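Carboxylic ester hydrolase (PDB 7K4O) probably hydrolyses the ester bonds of tannins as a secreted fungal serine esterase of the tannase family, and binds gallic acid (3,4,5-trihydroxybenzoic acid) in its pocket. Local coordinates at residues S46-P51 against H465-D470; Q221-N226 against K380-S385; A500-G505 against Q510-C515. All coordinates share one frame; numbering follows the deposited sequence. Where two conformers were deposited one is given.

In the fold
Interactions 1 and 2 approach the bound 3,4,5-trihydroxybenzoic acid by different groups: His465, in interaction 1, hydrogen-bonds its carboxylate, and His222, in interaction 2, its ring hydroxyls. Their centres are about 29 Å apart, on opposite sides of the chain's centre, and their nearest atoms about 8 Å. The whole of interaction 2 falls within the sequence between 46-51 and 465-470. Interaction 3 follows both in the chain and adjoins interaction 1, with centres about 11 Å apart; Glu48 CB packs 3.7 Å from Leu503 CD1, and Asp470 OD1 has a weak hydrogen bond with Gln504 NE2. Interaction 3 is about 21 Å from interaction 2 at the nearest atoms and meets a glycan instead of the pocket.

Interaction 1. Residues S46-P51 against H465-D470; sequences SSEFYP and HCATND. With MAN (alpha-D-mannopyranose), chain B; GDE (3,4,5-trihydroxybenzoic acid), chain J; NAG (2-acetamido-2-deoxy-beta-D-glucopyranose), chain G.
Glu48 CG stands anti to the carbonyl carbon, beside the backbone N (chi1 -59°), and the side chain, extended beyond CG, sets its carboxylate against Thr468, whose OG1 sits between the backbone N and the carbonyl carbon (chi1 53°) to meet it. Glu48 lies in the turn between strands 28-47 and 50-66, at the edge of the large sheet of an alpha/beta-hydrolase fold; Thr468 belongs to the loop that carries His465. The carboxylate grips the threonine with both oxygens, each through its syn lone pair. Thr468 N donates to Glu48 OE1 over 2.9 Å at an N-H...O angle of 161°, while Thr468 OG1 gives its proton to Glu48 OE2 at 2.7 Å. This fork should fix the rotation of the carboxylate. A water adds a third link, donating to both Glu48 OE1 and Cys466 O.

The turn itself is held by Ser47 OG, which accepts from Phe49 N in an ST turn. The Phe49 ring comes obliquely to the Cys466 backbone, its CZ 3.3 Å from Cys466 O.

Cys466 is disulfide-bonded to Cys185, next to Ser186. His465 hydrogen-bonds to Ser186 and Asp419, an arrangement consistent with a Ser-His-Asp catalytic triad. The His465 ring meets 3,4,5-trihydroxybenzoic acid at the edge, in plane, where His465 NE2 donates to GDE OAB at 3.2 Å.

Interaction 2. Residues Q221-N226 against K380-S385; sequences QHLYSN and KDWMIS. With GDE (3,4,5-trihydroxybenzoic acid), chain J.
The terminal methyl of Met383 touches Gln221 at its backbone and CB: CE stands 3.6 Å from Gln221 N and 3.9 Å from Gln221 CB. The methionine chain is extended beyond CG, chi2 -177°, which carries the methyl from helix 376-390 across to the end of helix 215-221. Leu223 makes a second touch, between apolar side chains, where its CD1 comes 4.0 Å from Trp382 CZ3. The leucine branch meets the indole obliquely, at the six-membered ring, and the two side chains run at about a right angle to each other. Both are van der Waals contacts, and three of the four residues are buried, Trp382 being partly exposed.

The next shell is helical. Phe217 and Thr220 of helix 215-221 pack against Met383, and Ile357 of helix 351-361 touches both Leu223 and Trp382. Within the alpha/beta-hydrolase fold these helices belong to the long insertion between strands 205-209 and 410-416, and the contact ties helix 376-390 to the end of helix 215-221 and the short link that joins it to helix 224-232. Tyr224 N donates to Gln221 O at 2.9 Å, bridging that link.

Between the two anchoring residues, His222 turns to the ligand. Its NE2 is hydrogen-bonded at 2.7 Å to hydroxyl OAD of 3,4,5-trihydroxybenzoic acid, which sits at the ring edge in plane, and the same nitrogen donates to GDE OAE at 3.2 Å. His222 ND1 is hydrogen-bonded to Asp333, so both ring nitrogens have partners. Over the centre of one imidazole face, 3.8 Å above its plane, stands Gln221 NE2; the glutamine has CG between the backbone N and the carbonyl carbon, chi1 67°, and bends at the next bond, and its amide nitrogen is hydrogen-bonded to Tyr325 OH and Gln218 O.

Interaction 3. Residues A500-G505 against Q510-C515; sequences ATVLQG and QNQQLC. With NAG (2-acetamido-2-deoxy-beta-D-glucopyranose), chain C.
A glycan sugar docks on the Thr501 and Asn511 face of this beta hairpin, where one of its hydroxyls meets these two residues, a non-hydrogen-bonded pair facing each other across the two strands. Hydroxyl O6 of the N-acetylglucosamine shares a 2.8 Å hydrogen bond with Thr501 OG1 and accepts from Asn511 ND2 at 2.8 Å, with an N-H...O angle of 169°. The asparagine reaches it with CG anti to the backbone N, chi1 -173°. Its other amide atom, OD1, accepts from Gln513 NE2 at 3.0 Å, on a lone pair in the carbonyl plane, which should hold the Asn511 amide in its orientation.

Strands 498-502 and 511-514 are antiparallel, and with 476-477 they make a small three-stranded sheet in which 498-502 is central. Val502 N donates to Gln510 O at 2.9 Å. In the hydrogen-bonded pair Ala500 and Gln512, Gln512 N donates to Ala500 O at 3.0 Å; the return bond from Ala500 N to Gln512 O is weak.

On the other face, Ala500 CB packs 3.9 Å from Leu514 CG. Pro476 of the third strand touches Ala500, Gln512 and Leu514, and nearby Val502 CG2 lies 3.8 Å from Gln512 NE2.

Interaction 1. Residues S46-P51 against H465-D470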
loop_
_atom_site.group_PDB
_atom_site.type_symbol
_atom_site.label_atom_id
_atom_site.label_comp_id
_atom_site.label_asym_id
_atom_site.label_seq_id
_atom_site.Cartn_x
_atom_site.Cartn_y
_atom_site.Cartn_z
ATOM N N SER A 46 19.259 4.353 -0.652
ATOM C CA SER A 46 18.583 4.378 -1.952
ATOM C C SER A 46 17.308 3.548 -1.822
ATOM O O SER A 46 17.270 2.629 -1.010
ATOM C CB SER A 46 19.475 3.834 -3.051
ATOM O OG SER A 46 19.784 2.488 -2.767
ATOM N N SER A 47 16.346 3.863 -2.670
ATOM C CA SER A 47 14.997 3.255 -2.628
ATOM C C SER A 47 14.292 3.675 -3.879
ATOM O O SER A 47 14.654 4.694 -4.450
ATOM C CB SER A 47 14.225 3.731 -1.366
ATOM O OG SER A 47 12.892 3.286 -1.398
ATOM N N GLU A 48 13.237 2.986 -4.272
ATOM C CA GLU A 48 12.352 3.521 -5.315
ATOM C C GLU A 48 11.474 4.661 -4.768
ATOM O O GLU A 48 10.822 5.310 -5.576
ATOM C CB GLU A 48 11.513 2.396 -5.900
ATOM C CG GLU A 48 12.411 1.300 -6.508
ATOM C CD GLU A 48 11.736 0.412 -7.542
ATOM O OE1 GLU A 48 10.551 0.075 -7.346
ATOM O OE2 GLU A 48 12.367 0.130 -8.583
ATOM N N PHE A 49 11.442 4.841 -3.441
ATOM C CA PHE A 49 10.525 5.835 -2.801
ATOM C C PHE A 49 11.209 7.172 -2.476
ATOM O O PHE A 49 10.488 8.084 -2.044
ATOM C CB PHE A 49 9.932 5.259 -1.523
ATOM C CG PHE A 49 9.070 4.052 -1.816
ATOM C CD1 PHE A 49 7.881 4.218 -2.486
ATOM C CD2 PHE A 49 9.438 2.795 -1.373
ATOM C CE1 PHE A 49 7.062 3.119 -2.749
ATOM C CE2 PHE A 49 8.635 1.696 -1.656
ATOM C CZ PHE A 49 7.470 1.871 -2.358
ATOM N N TYR A 50 12.529 7.249 -2.566
ATOM C CA TYR A 50 13.262 8.506 -2.308
ATOM C C TYR A 50 14.525 8.551 -3.157
ATOM O O TYR A 50 15.093 7.533 -3.512
ATOM C CB TYR A 50 13.532 8.691 -0.810
ATOM C CG TYR A 50 14.090 7.519 -0.062
ATOM C CD1 TYR A 50 15.423 7.147 -0.131
ATOM C CD2 TYR A 50 13.253 6.727 0.723
ATOM C CE1 TYR A 50 15.901 6.053 0.562
ATOM C CE2 TYR A 50 13.747 5.679 1.469
ATOM C CZ TYR A 50 15.075 5.305 1.380
ATOM O OH TYR A 50 15.579 4.224 2.071
ATOM N N PRO A 51 14.985 9.764 -3.477
ATOM C CA PRO A 51 16.252 9.910 -4.200
ATOM C C PRO A 51 17.422 9.389 -3.378
ATOM O O PRO A 51 17.410 9.350 -2.115
ATOM C CB PRO A 51 16.379 11.420 -4.413
ATOM C CG PRO A 51 15.003 11.975 -4.194
ATOM C CD PRO A 51 14.297 11.032 -3.227
ATOM N N HIS A 465 3.555 -3.891 -7.703
ATOM C CA HIS A 465 3.044 -3.706 -6.333
ATOM C C HIS A 465 4.054 -2.868 -5.549
ATOM O O HIS A 465 5.051 -3.414 -5.137
ATOM C CB HIS A 465 2.762 -5.047 -5.676
ATOM C CG HIS A 465 2.240 -4.842 -4.305
ATOM N ND1 HIS A 465 1.160 -3.989 -4.052
ATOM C CD2 HIS A 465 2.654 -5.328 -3.127
ATOM C CE1 HIS A 465 0.953 -3.979 -2.743
ATOM N NE2 HIS A 465 1.847 -4.787 -2.188
ATOM N N CYS A 466 3.786 -1.575 -5.427
ATOM C CA CYS A 466 4.650 -0.629 -4.696
ATOM C C CYS A 466 6.077 -0.685 -5.236
ATOM O O CYS A 466 7.012 -0.602 -4.437
ATOM C CB CYS A 466 4.670 -0.990 -3.222
ATOM S SG CYS A 466 3.042 -0.719 -2.478
ATOM N N ALA A 467 6.232 -0.905 -6.532
ATOM C CA ALA A 467 7.581 -1.075 -7.129
ATOM C C ALA A 467 7.438 -1.003 -8.624
ATOM O O ALA A 467 6.322 -1.188 -9.164
ATOM C CB ALA A 467 8.243 -2.365 -6.737
ATOM N N THR A 468 8.577 -0.808 -9.268
ATOM C CA THR A 468 8.665 -0.903 -10.748
ATOM C C THR A 468 8.410 -2.357 -11.154
ATOM O O THR A 468 8.520 -3.299 -10.313
ATOM C CB THR A 468 10.016 -0.381 -11.248
ATOM O OG1 THR A 468 11.035 -1.075 -10.541
ATOM C CG2 THR A 468 10.153 1.100 -11.003
ATOM N N ASN A 469 8.164 -2.502 -12.444
ATOM C CA ASN A 469 7.772 -3.787 -13.066
ATOM C C ASN A 469 8.843 -4.140 -14.121
ATOM O O ASN A 469 8.935 -3.401 -15.084
ATOM C CB ASN A 469 6.395 -3.614 -13.669
ATOM C CG ASN A 469 5.825 -4.900 -14.242
ATOM O OD1 ASN A 469 6.548 -5.915 -14.358
ATOM N ND2 ASN A 469 4.577 -4.789 -14.662
ATOM N N ASP A 470 9.521 -5.263 -13.949
ATOM C CA ASP A 470 10.601 -5.712 -14.872
ATOM C C ASP A 470 10.019 -6.022 -16.246
ATOM O O ASP A 470 10.810 -6.012 -17.187
ATOM C CB ASP A 470 11.319 -6.933 -14.316
ATOM C CG ASP A 470 12.208 -6.581 -13.140
ATOM O OD1 ASP A 470 12.423 -5.336 -12.889
ATOM O OD2 ASP A 470 12.632 -7.537 -12.461
HETATM C C1 MAN B . 19.710 11.301 -9.459
HETATM C C2 MAN B . 19.175 10.771 -8.096
HETATM C C3 MAN B . 18.370 9.509 -8.396
HETATM C C4 MAN B . 17.173 9.788 -9.302
HETATM C C5 MAN B . 17.665 10.527 -10.562
HETATM C C6 MAN B . 16.587 11.171 -11.375
HETATM O O2 MAN B . 18.315 11.740 -7.483
HETATM O O3 MAN B . 18.051 9.004 -7.105
HETATM O O4 MAN B . 16.569 8.549 -9.683
HETATM O O5 MAN B . 18.566 11.615 -10.259
HETATM O O6 MAN B . 17.145 11.731 -12.676
HETATM O OAA GDE J . 2.009 -5.092 2.498
HETATM O OAB GDE J . 2.572 -6.093 0.606
HETATM O OAC GDE J . -2.513 -7.278 3.609
HETATM O OAD GDE J . -1.890 -7.933 -1.083
HETATM O OAE GDE J . -3.405 -8.198 1.104
HETATM C CAF GDE J . -0.398 -6.557 2.572
HETATM C CAG GDE J . -0.077 -6.890 0.175
HETATM C CAH GDE J . 1.739 -5.852 1.519
HETATM C CAI GDE J . -1.671 -7.140 2.481
HETATM C CAJ GDE J . -1.348 -7.514 0.088
HETATM C CAK GDE J . 0.377 -6.501 1.426
HETATM C CAL GDE J . -2.122 -7.604 1.215
HETATM C C1 NAG G . 12.280 -12.149 -20.600
HETATM C C2 NAG G . 13.240 -11.970 -19.444
HETATM C C3 NAG G . 14.705 -12.060 -19.822
HETATM C C4 NAG G . 14.958 -13.288 -20.691
HETATM C C5 NAG G . 14.019 -13.265 -21.908
HETATM C C6 NAG G . 14.139 -14.522 -22.754
HETATM C C7 NAG G . 12.435 -10.577 -17.627
HETATM C C8 NAG G . 12.174 -9.181 -17.187
HETATM N N2 NAG G . 12.938 -10.687 -18.847
HETATM O O3 NAG G . 15.409 -12.139 -18.576
HETATM O O4 NAG G . 16.338 -13.318 -21.087
HETATM O O5 NAG G . 12.642 -13.190 -21.507
HETATM O O6 NAG G . 13.510 -15.587 -22.036
HETATM O O7 NAG G . 12.184 -11.513 -16.895
HETATM O O HOH W 1 9.899 -0.502 -4.513
#

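Interaction 2. Residues Q221-N226 against K380-S385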
loop_
_atom_site.group_PDB
_atom_site.type_symbol
_atom_site.label_atom_id
_atom_site.label_comp_id
_atom_site.label_asym_id
_atom_site.label_seq_id
_atom_site.Cartn_x
_atom_site.Cartn_y
_atom_site.Cartn_z
ATOM N N GLN A 221 -10.081 -11.774 -1.497
ATOM C CA GLN A 221 -9.976 -11.842 -2.980
ATOM C C GLN A 221 -8.675 -12.507 -3.399
ATOM O O GLN A 221 -8.625 -12.993 -4.566
ATOM C CB GLN A 221 -10.238 -10.507 -3.663
ATOM C CG GLN A 221 -9.199 -9.440 -3.408
ATOM C CD GLN A 221 -7.963 -9.557 -4.275
ATOM O OE1 GLN A 221 -8.084 -9.843 -5.483
ATOM N NE2 GLN A 221 -6.779 -9.402 -3.655
ATOM N N HIS A 222 -7.687 -12.627 -2.531
ATOM C CA HIS A 222 -6.435 -13.344 -2.832
ATOM C C HIS A 222 -6.730 -14.843 -3.111
ATOM O O HIS A 222 -5.865 -15.482 -3.703
ATOM C CB HIS A 222 -5.422 -13.210 -1.724
ATOM C CG HIS A 222 -4.569 -11.980 -1.813
ATOM N ND1 HIS A 222 -3.678 -11.800 -2.867
ATOM C CD2 HIS A 222 -4.439 -10.902 -0.978
ATOM C CE1 HIS A 222 -2.990 -10.679 -2.645
ATOM N NE2 HIS A 222 -3.455 -10.090 -1.491
ATOM N N LEU A 223 -7.891 -15.339 -2.681
ATOM C CA LEU A 223 -8.284 -16.769 -2.900
ATOM C C LEU A 223 -9.097 -16.852 -4.177
ATOM O O LEU A 223 -9.384 -17.973 -4.573
ATOM C CB LEU A 223 -9.088 -17.292 -1.702
ATOM C CG LEU A 223 -8.333 -17.444 -0.399
ATOM C CD1 LEU A 223 -9.251 -17.976 0.725
ATOM C CD2 LEU A 223 -7.132 -18.337 -0.521
ATOM N N TYR A 224 -9.508 -15.733 -4.793
ATOM C CA TYR A 224 -10.449 -15.780 -5.939
ATOM C C TYR A 224 -9.855 -16.601 -7.114
ATOM O O TYR A 224 -10.515 -17.546 -7.623
ATOM C CB TYR A 224 -10.842 -14.397 -6.410
ATOM C CG TYR A 224 -11.773 -14.394 -7.581
ATOM C CD1 TYR A 224 -12.903 -15.198 -7.605
ATOM C CD2 TYR A 224 -11.486 -13.644 -8.704
ATOM C CE1 TYR A 224 -13.724 -15.230 -8.720
ATOM C CE2 TYR A 224 -12.313 -13.654 -9.808
ATOM C CZ TYR A 224 -13.412 -14.491 -9.844
ATOM O OH TYR A 224 -14.246 -14.477 -10.953
ATOM N N SER A 225 -8.655 -16.285 -7.571
ATOM C CA SER A 225 -7.995 -17.038 -8.671
ATOM C C SER A 225 -7.968 -18.552 -8.360
ATOM O O SER A 225 -8.283 -19.351 -9.259
ATOM C CB SER A 225 -6.624 -16.530 -8.912
ATOM O OG SER A 225 -6.679 -15.231 -9.470
ATOM N N ASN A 226 -7.574 -18.936 -7.162
ATOM C CA ASN A 226 -7.579 -20.349 -6.708
ATOM C C ASN A 226 -8.978 -20.947 -6.914
ATOM O O ASN A 226 -9.087 -22.104 -7.440
ATOM C CB ASN A 226 -7.225 -20.491 -5.238
ATOM C CG ASN A 226 -5.787 -20.271 -4.844
ATOM O OD1 ASN A 226 -5.531 -19.901 -3.693
ATOM N ND2 ASN A 226 -4.845 -20.513 -5.740
ATOM N N LYS A 380 -17.748 -14.748 -0.912
ATOM C CA LYS A 380 -18.696 -13.650 -0.643
ATOM C C LYS A 380 -19.006 -13.598 0.853
ATOM O O LYS A 380 -18.983 -12.522 1.445
ATOM C CB LYS A 380 -19.971 -13.838 -1.455
ATOM C CG LYS A 380 -21.101 -12.905 -1.067
ATOM C CD LYS A 380 -22.406 -13.262 -1.747
ATOM C CE LYS A 380 -23.536 -12.342 -1.351
ATOM N NZ LYS A 380 -24.748 -12.597 -2.164
ATOM N N ASP A 381 -19.308 -14.733 1.451
ATOM C CA ASP A 381 -19.726 -14.765 2.872
ATOM C C ASP A 381 -18.571 -14.254 3.757
ATOM O O ASP A 381 -18.851 -13.532 4.724
ATOM C CB ASP A 381 -20.132 -16.182 3.309
ATOM C CG ASP A 381 -21.439 -16.656 2.660
ATOM O OD1 ASP A 381 -22.185 -15.822 2.142
ATOM O OD2 ASP A 381 -21.672 -17.887 2.676
ATOM N N TRP A 382 -17.345 -14.631 3.440
ATOM C CA TRP A 382 -16.146 -14.136 4.182
ATOM C C TRP A 382 -16.012 -12.626 3.998
ATOM O O TRP A 382 -15.726 -11.915 5.011
ATOM C CB TRP A 382 -14.916 -14.894 3.729
ATOM C CG TRP A 382 -14.739 -16.234 4.377
ATOM C CD1 TRP A 382 -15.073 -16.627 5.639
ATOM C CD2 TRP A 382 -14.104 -17.365 3.763
ATOM N NE1 TRP A 382 -14.679 -17.922 5.832
ATOM C CE2 TRP A 382 -14.060 -18.387 4.720
ATOM C CE3 TRP A 382 -13.464 -17.562 2.540
ATOM C CZ2 TRP A 382 -13.455 -19.616 4.463
ATOM C CZ3 TRP A 382 -12.835 -18.766 2.290
ATOM C CH2 TRP A 382 -12.846 -19.777 3.245
ATOM N N MET A 383 -16.250 -12.108 2.813
ATOM C CA MET A 383 -16.072 -10.645 2.624
ATOM C C MET A 383 -17.102 -9.903 3.466
ATOM O O MET A 383 -16.785 -8.868 4.106
ATOM C CB MET A 383 -16.160 -10.257 1.149
ATOM C CG MET A 383 -15.042 -10.891 0.352
ATOM S SD MET A 383 -15.082 -10.358 -1.357
ATOM C CE MET A 383 -13.650 -11.207 -1.992
ATOM N N ILE A 384 -18.357 -10.369 3.429
ATOM C CA ILE A 384 -19.472 -9.683 4.132
ATOM C C ILE A 384 -19.331 -9.843 5.633
ATOM O O ILE A 384 -19.537 -8.843 6.354
ATOM C CB ILE A 384 -20.833 -10.197 3.620
ATOM C CG1 ILE A 384 -20.985 -9.787 2.149
ATOM C CG2 ILE A 384 -21.958 -9.647 4.491
ATOM C CD1 ILE A 384 -22.297 -10.254 1.474
ATOM N N SER A 385 -19.047 -11.036 6.132
ATOM C CA SER A 385 -18.944 -11.237 7.598
ATOM C C SER A 385 -17.742 -10.469 8.146
ATOM O O SER A 385 -17.860 -9.903 9.253
ATOM C CB SER A 385 -18.882 -12.677 8.032
ATOM O OG SER A 385 -17.783 -13.332 7.480
HETATM O OAA GDE J . 2.009 -5.092 2.498
HETATM O OAB GDE J . 2.572 -6.093 0.606
HETATM O OAC GDE J . -2.513 -7.278 3.609
HETATM O OAD GDE J . -1.890 -7.933 -1.083
HETATM O OAE GDE J . -3.405 -8.198 1.104
HETATM C CAF GDE J . -0.398 -6.557 2.572
HETATM C CAG GDE J . -0.077 -6.890 0.175
HETATM C CAH GDE J . 1.739 -5.852 1.519
HETATM C CAI GDE J . -1.671 -7.140 2.481
HETATM C CAJ GDE J . -1.348 -7.514 0.088
HETATM C CAK GDE J . 0.377 -6.501 1.426
HETATM C CAL GDE J . -2.122 -7.604 1.215
#

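Interaction 3. Residues A500-G505 against Q510-C515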
loop_
_atom_site.group_PDB
_atom_site.type_symbol
_atom_site.label_atom_id
_atom_site.label_comp_id
_atom_site.label_asym_id
_atom_site.label_seq_id
_atom_site.Cartn_x
_atom_site.Cartn_y
_atom_site.Cartn_z
ATOM N N ALA A 500 7.428 12.044 -11.385
ATOM C CA ALA A 500 7.857 10.644 -11.479
ATOM C C ALA A 500 9.160 10.493 -12.256
ATOM O O ALA A 500 9.567 11.434 -12.977
ATOM C CB ALA A 500 6.762 9.817 -12.083
ATOM N N THR A 501 9.788 9.355 -12.077
ATOM C CA THR A 501 11.125 9.071 -12.646
ATOM C C THR A 501 11.159 7.662 -13.182
ATOM O O THR A 501 10.602 6.753 -12.552
ATOM C CB THR A 501 12.227 9.297 -11.617
ATOM O OG1 THR A 501 12.046 10.595 -11.058
ATOM C CG2 THR A 501 13.595 9.161 -12.245
ATOM N N VAL A 502 11.760 7.495 -14.367
ATOM C CA VAL A 502 12.035 6.148 -14.912
ATOM C C VAL A 502 13.263 5.633 -14.194
ATOM O O VAL A 502 14.313 6.294 -14.243
ATOM C CB VAL A 502 12.199 6.199 -16.447
ATOM C CG1 VAL A 502 12.531 4.808 -16.972
ATOM C CG2 VAL A 502 10.967 6.786 -17.093
ATOM N N LEU A 503 13.152 4.509 -13.491
ATOM C CA LEU A 503 14.208 4.047 -12.575
ATOM C C LEU A 503 15.048 2.910 -13.186
ATOM O O LEU A 503 16.013 2.494 -12.515
ATOM C CB LEU A 503 13.583 3.571 -11.252
ATOM C CG LEU A 503 12.777 4.631 -10.488
ATOM C CD1 LEU A 503 12.265 4.099 -9.143
ATOM C CD2 LEU A 503 13.634 5.876 -10.282
ATOM N N GLN A 504 14.646 2.393 -14.338
ATOM C CA GLN A 504 15.196 1.133 -14.915
ATOM C C GLN A 504 15.401 1.360 -16.420
ATOM O O GLN A 504 14.738 2.238 -16.991
ATOM C CB GLN A 504 14.174 -0.012 -14.787
ATOM C CG GLN A 504 14.343 -0.963 -13.622
ATOM C CD GLN A 504 13.485 -2.204 -13.800
ATOM O OE1 GLN A 504 12.278 -2.202 -13.560
ATOM N NE2 GLN A 504 14.108 -3.299 -14.220
ATOM N N GLY A 505 16.228 0.521 -17.050
ATOM C CA GLY A 505 16.257 0.406 -18.517
ATOM C C GLY A 505 16.979 1.552 -19.206
ATOM O O GLY A 505 17.717 2.313 -18.547
ATOM N N GLN A 510 15.060 9.548 -16.579
ATOM C CA GLN A 510 14.143 10.474 -17.271
ATOM C C GLN A 510 12.937 10.821 -16.390
ATOM O O GLN A 510 12.467 9.966 -15.604
ATOM C CB GLN A 510 13.674 9.885 -18.588
ATOM C CG GLN A 510 14.834 9.777 -19.573
ATOM C CD GLN A 510 14.462 9.562 -21.022
ATOM O OE1 GLN A 510 13.288 9.407 -21.402
ATOM N NE2 GLN A 510 15.508 9.531 -21.833
ATOM N N ASN A 511 12.470 12.041 -16.556
ATOM C CA ASN A 511 11.294 12.575 -15.850
ATOM C C ASN A 511 10.018 12.213 -16.584
ATOM O O ASN A 511 10.006 12.180 -17.812
ATOM C CB ASN A 511 11.403 14.079 -15.684
ATOM C CG ASN A 511 10.288 14.620 -14.810
ATOM O OD1 ASN A 511 9.330 15.198 -15.328
ATOM N ND2 ASN A 511 10.380 14.379 -13.498
ATOM N N GLN A 512 8.954 11.961 -15.824
ATOM C CA GLN A 512 7.563 11.879 -16.323
ATOM C C GLN A 512 6.615 12.448 -15.272
ATOM O O GLN A 512 7.018 12.624 -14.110
ATOM C CB GLN A 512 7.165 10.434 -16.620
ATOM C CG GLN A 512 7.657 9.971 -17.987
ATOM C CD GLN A 512 7.068 8.641 -18.411
ATOM O OE1 GLN A 512 5.916 8.315 -18.136
ATOM N NE2 GLN A 512 7.898 7.857 -19.074
ATOM N N GLN A 513 5.447 12.823 -15.730
ATOM C CA GLN A 513 4.382 13.344 -14.877
ATOM C C GLN A 513 3.237 12.327 -14.839
ATOM O O GLN A 513 2.924 11.732 -15.878
ATOM C CB GLN A 513 3.957 14.705 -15.369
ATOM C CG GLN A 513 5.077 15.768 -15.282
ATOM C CD GLN A 513 5.581 15.929 -13.862
ATOM O OE1 GLN A 513 4.782 16.088 -12.953
ATOM N NE2 GLN A 513 6.897 15.932 -13.679
ATOM N N LEU A 514 2.549 12.248 -13.696
ATOM C CA LEU A 514 1.339 11.370 -13.549
ATOM C C LEU A 514 0.093 12.207 -13.402
ATOM O O LEU A 514 0.042 13.160 -12.591
ATOM C CB LEU A 514 1.543 10.437 -12.356
ATOM C CG LEU A 514 2.829 9.653 -12.247
ATOM C CD1 LEU A 514 2.856 8.858 -10.937
ATOM C CD2 LEU A 514 3.005 8.700 -13.417
ATOM N N CYS A 515 -0.925 11.917 -14.224
ATOM C CA CYS A 515 -2.248 12.572 -14.197
ATOM C C CYS A 515 -2.977 12.255 -12.880
ATOM O O CYS A 515 -2.854 11.112 -12.379
ATOM C CB CYS A 515 -3.124 12.104 -15.364
ATOM S SG CYS A 515 -2.406 12.570 -16.969
HETATM C C1 NAG C . 11.043 15.406 -10.048
HETATM C C2 NAG C . 11.875 16.140 -9.040
HETATM C C3 NAG C . 13.194 16.574 -9.698
HETATM C C4 NAG C . 13.896 15.356 -10.297
HETATM C C5 NAG C . 12.927 14.678 -11.256
HETATM C C6 NAG C . 13.490 13.402 -11.885
HETATM C C7 NAG C . 10.774 17.346 -7.291
HETATM C C8 NAG C . 10.016 18.457 -6.727
HETATM N N2 NAG C . 11.151 17.272 -8.573
HETATM O O3 NAG C . 14.042 17.147 -8.691
HETATM O O4 NAG C . 15.039 15.876 -11.033
HETATM O O5 NAG C . 11.756 14.305 -10.523
HETATM O O6 NAG C . 12.534 12.796 -12.702
HETATM O O7 NAG C . 11.066 16.514 -6.491
#